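Local coordinates for protein transcription initiation factor IIB (Methanocaldococcus jannaschii, PDB 5O9J) that is a mini-intein of the HINT fold that probably excises itself from the transcription factor IIB precursor by protein splicing, joining the flanking exteins, at residues E41-I46 with S72-S77. Residues are numbered along the deposited sequence; the frame is centred on the assembly and turned at random.
Sequences EGILEI and SRHPVS
Ser72 faces Ile46 across a non-hydrogen-bonded antiparallel pair, CA to CA 4.3 Å, and its CB lies against Ile46 CG1. Its own CA approaches Glu45 O at 3.0 Å as a CA-H...O contact, bent at the hydrogen. At Arg73 the pairing becomes hydrogen-bonded: Glu45 N points at Arg73 O (3.0 Å) almost along the C=O axis, while Arg73 N returns to Glu45 O in the carbonyl plane. The axes of segments 44-46 and 72-75 lie at 161° to each other, close to antiparallel, and their strands are inner members of an antiparallel sheet of the HINT fold, in which strand 38-41 flanks 44-48 and strand 160-165 flanks 70-75; the type II' turn from Glu41 to Leu44, with Gly42 at positive phi, closes the hairpin with 38-41. On the sheet face carrying Glu45 and Arg73, both side chains run alongside each other. The extended arginine presents NE and NH2 side-on to the carboxylate: in a salt bridge, Arg73 NE donates to Glu45 OE1 at 2.9 Å, NH2 shares that oxygen, and a weak bond links NH2 to OE2. OE1 lies near the guanidinium plane, yet the donors reach it from above the carboxylate plane, the two planes being 44° apart. NH1 makes a salt bridge to Asp29 of helix 24-33. An alanine in place of Arg73 would probably uncouple Glu45 from Asp29 and leave both acids without this shared positive charge. His74, with CG tucked between the backbone N and the carbonyl carbon (chi1 57°), brings its ring alongside Leu44, whose CD2 meets His74 CD2 obliquely at 3.6 Å and also packs on Arg73 O at 3.4 Å. Finally, Pro75 CD packs on Ile43 CB at 4.0 Å, the apolar contact here, and comes close to the carbonyl oxygen of Ile43, which lies within the turn.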
ATOM      1  N   GLU A  41     -18.728  -8.648   1.605  1.00 50.62           N
ATOM      2  CA  GLU A  41     -18.335  -9.620   0.599  1.00 49.41           C
ATOM      3  C   GLU A  41     -17.520 -10.685   1.311  1.00 55.15           C
ATOM      4  O   GLU A  41     -16.294 -10.740   1.191  1.00 57.90           O
ATOM      5  CB  GLU A  41     -17.531  -8.971  -0.531  1.00 47.92           C
ATOM      6  CG  GLU A  41     -18.305  -7.913  -1.310  1.00 54.13           C
ATOM      7  CD  GLU A  41     -17.590  -7.485  -2.577  1.00 61.79           C
ATOM      8  OE1 GLU A  41     -16.532  -8.075  -2.885  1.00 63.97           O
ATOM      9  OE2 GLU A  41     -18.088  -6.562  -3.262  1.00 62.28           O
ATOM     10  N   GLY A  42     -18.214 -11.513   2.081  1.00 54.46           N
ATOM     11  CA  GLY A  42     -17.567 -12.510   2.906  1.00 59.64           C
ATOM     12  C   GLY A  42     -16.916 -11.871   4.114  1.00 58.47           C
ATOM     13  O   GLY A  42     -17.591 -11.298   4.970  1.00 57.55           O
ATOM     14  N   ILE A  43     -15.592 -11.962   4.169  1.00 61.76           N
ATOM     15  CA  ILE A  43     -14.819 -11.381   5.260  1.00 59.22           C
ATOM     16  C   ILE A  43     -14.647  -9.882   5.065  1.00 52.53           C
ATOM     17  O   ILE A  43     -14.170  -9.183   5.960  1.00 55.88           O
ATOM     18  CB  ILE A  43     -13.431 -12.038   5.376  1.00 60.52           C
ATOM     19  CG1 ILE A  43     -12.718 -12.010   4.020  1.00 58.76           C
ATOM     20  CG2 ILE A  43     -13.564 -13.466   5.886  1.00 57.22           C
ATOM     21  CD1 ILE A  43     -11.331 -12.632   4.038  1.00 56.08           C
ATOM     22  N   LEU A  44     -15.055  -9.398   3.894  1.00 53.27           N
ATOM     23  CA  LEU A  44     -14.869  -8.003   3.513  1.00 48.43           C
ATOM     24  C   LEU A  44     -15.993  -7.084   3.976  1.00 47.20           C
ATOM     25  O   LEU A  44     -17.148  -7.268   3.593  1.00 45.62           O
ATOM     26  CB  LEU A  44     -14.738  -7.890   1.995  1.00 51.78           C
ATOM     27  CG  LEU A  44     -13.355  -7.656   1.391  1.00 52.55           C
ATOM     28  CD1 LEU A  44     -13.519  -7.131  -0.027  1.00 52.74           C
ATOM     29  CD2 LEU A  44     -12.529  -6.692   2.239  1.00 44.58           C
ATOM     30  N   GLU A  45     -15.634  -6.091   4.787  1.00 38.44           N
ATOM     31  CA  GLU A  45     -16.531  -5.008   5.190  1.00 38.36           C
ATOM     32  C   GLU A  45     -16.261  -3.777   4.330  1.00 43.54           C
ATOM     33  O   GLU A  45     -15.159  -3.242   4.365  1.00 36.47           O
ATOM     34  CB  GLU A  45     -16.316  -4.657   6.658  1.00 38.47           C
ATOM     35  CG  GLU A  45     -17.510  -4.840   7.572  1.00 45.87           C
ATOM     36  CD  GLU A  45     -17.127  -4.681   9.046  1.00 45.29           C
ATOM     37  OE1 GLU A  45     -15.983  -5.036   9.416  1.00 48.98           O
ATOM     38  OE2 GLU A  45     -17.966  -4.191   9.831  1.00 49.09           O
ATOM     39  N   ILE A  46     -17.253  -3.326   3.571  1.00 37.14           N
ATOM     40  CA  ILE A  46     -17.053  -2.216   2.650  1.00 40.04           C
ATOM     41  C   ILE A  46     -17.983  -1.059   2.957  1.00 43.55           C
ATOM     42  O   ILE A  46     -19.192  -1.244   3.079  1.00 42.63           O
ATOM     43  CB  ILE A  46     -17.288  -2.653   1.197  1.00 42.35           C
ATOM     44  CG1 ILE A  46     -16.318  -3.768   0.815  1.00 44.02           C
ATOM     45  CG2 ILE A  46     -17.157  -1.468   0.255  1.00 44.97           C
ATOM     46  CD1 ILE A  46     -16.839  -4.663  -0.292  1.00 48.38           C
ATOM     47  N   SER A  72     -12.512  -0.241   2.808  1.00 33.59           N
ATOM     48  CA  SER A  72     -12.858  -1.565   3.280  1.00 40.54           C
ATOM     49  C   SER A  72     -11.765  -2.118   4.175  1.00 38.82           C
ATOM     50  O   SER A  72     -10.653  -1.586   4.224  1.00 35.00           O
ATOM     51  CB  SER A  72     -13.126  -2.505   2.095  1.00 38.86           C
ATOM     52  OG  SER A  72     -11.933  -2.896   1.444  1.00 43.84           O
ATOM     53  N   ARG A  73     -12.105  -3.178   4.897  1.00 28.81           N
ATOM     54  CA  ARG A  73     -11.176  -3.879   5.763  1.00 32.79           C
ATOM     55  C   ARG A  73     -11.567  -5.348   5.778  1.00 38.91           C
ATOM     56  O   ARG A  73     -12.718  -5.686   5.490  1.00 36.55           O
ATOM     57  CB  ARG A  73     -11.198  -3.304   7.181  1.00 34.67           C
ATOM     58  CG  ARG A  73     -12.516  -3.579   7.931  1.00 42.58           C
ATOM     59  CD  ARG A  73     -12.590  -2.915   9.307  1.00 38.54           C
ATOM     60  NE  ARG A  73     -13.924  -3.069   9.896  1.00 42.07           N
ATOM     61  CZ  ARG A  73     -14.322  -2.494  11.030  1.00 41.93           C
ATOM     62  NH1 ARG A  73     -13.493  -1.714  11.709  1.00 43.03           N
ATOM     63  NH2 ARG A  73     -15.557  -2.695  11.483  1.00 44.11           N
ATOM     64  N   HIS A  74     -10.611  -6.215   6.102  1.00 39.88           N
ATOM     65  CA  HIS A  74     -10.896  -7.628   6.338  1.00 38.39           C
ATOM     66  C   HIS A  74      -9.880  -8.179   7.325  1.00 42.45           C
ATOM     67  O   HIS A  74      -8.774  -7.639   7.440  1.00 36.54           O
ATOM     68  CB  HIS A  74     -10.895  -8.429   5.029  1.00 42.10           C
ATOM     69  CG  HIS A  74      -9.611  -8.345   4.252  1.00 48.25           C
ATOM     70  ND1 HIS A  74      -8.582  -9.251   4.402  1.00 52.08           N
ATOM     71  CD2 HIS A  74      -9.211  -7.468   3.302  1.00 45.26           C
ATOM     72  CE1 HIS A  74      -7.600  -8.931   3.595  1.00 46.31           C
ATOM     73  NE2 HIS A  74      -7.938  -7.857   2.906  1.00 46.78           N
ATOM     74  N   PRO A  75     -10.267  -9.225   8.083  1.00 38.29           N
ATOM     75  CA  PRO A  75      -9.334  -9.847   9.025  1.00 40.10           C
ATOM     76  C   PRO A  75      -8.197 -10.545   8.305  1.00 36.74           C
ATOM     77  O   PRO A  75      -8.413 -11.153   7.256  1.00 36.35           O
ATOM     78  CB  PRO A  75     -10.203 -10.872   9.777  1.00 42.34           C
ATOM     79  CG  PRO A  75     -11.608 -10.448   9.533  1.00 44.33           C
ATOM     80  CD  PRO A  75     -11.614  -9.812   8.176  1.00 44.30           C
ATOM     81  N   VAL A  76      -7.003 -10.475   8.874  1.00 36.41           N
ATOM     82  CA  VAL A  76      -5.855 -11.169   8.314  1.00 41.04           C
ATOM     83  C   VAL A  76      -5.005 -11.763   9.423  1.00 42.18           C
ATOM     84  O   VAL A  76      -4.823 -11.150  10.473  1.00 47.78           O
ATOM     85  CB  VAL A  76      -4.987 -10.233   7.448  1.00 42.34           C
ATOM     86  CG1 VAL A  76      -5.625 -10.035   6.095  1.00 41.03           C
ATOM     87  CG2 VAL A  76      -4.804  -8.899   8.136  1.00 43.12           C
ATOM     88  N   SER A  77      -4.479 -12.955   9.175  1.00 43.36           N
ATOM     89  CA  SER A  77      -3.711 -13.689  10.176  1.00 48.62           C
ATOM     90  C   SER A  77      -2.257 -13.252  10.247  1.00 50.16           C
ATOM     91  O   SER A  77      -1.710 -13.028  11.329  1.00 50.79           O
ATOM     92  CB  SER A  77      -3.768 -15.190   9.883  1.00 52.09           C
ATOM     93  OG  SER A  77      -2.587 -15.830  10.336  1.00 54.22           O
TER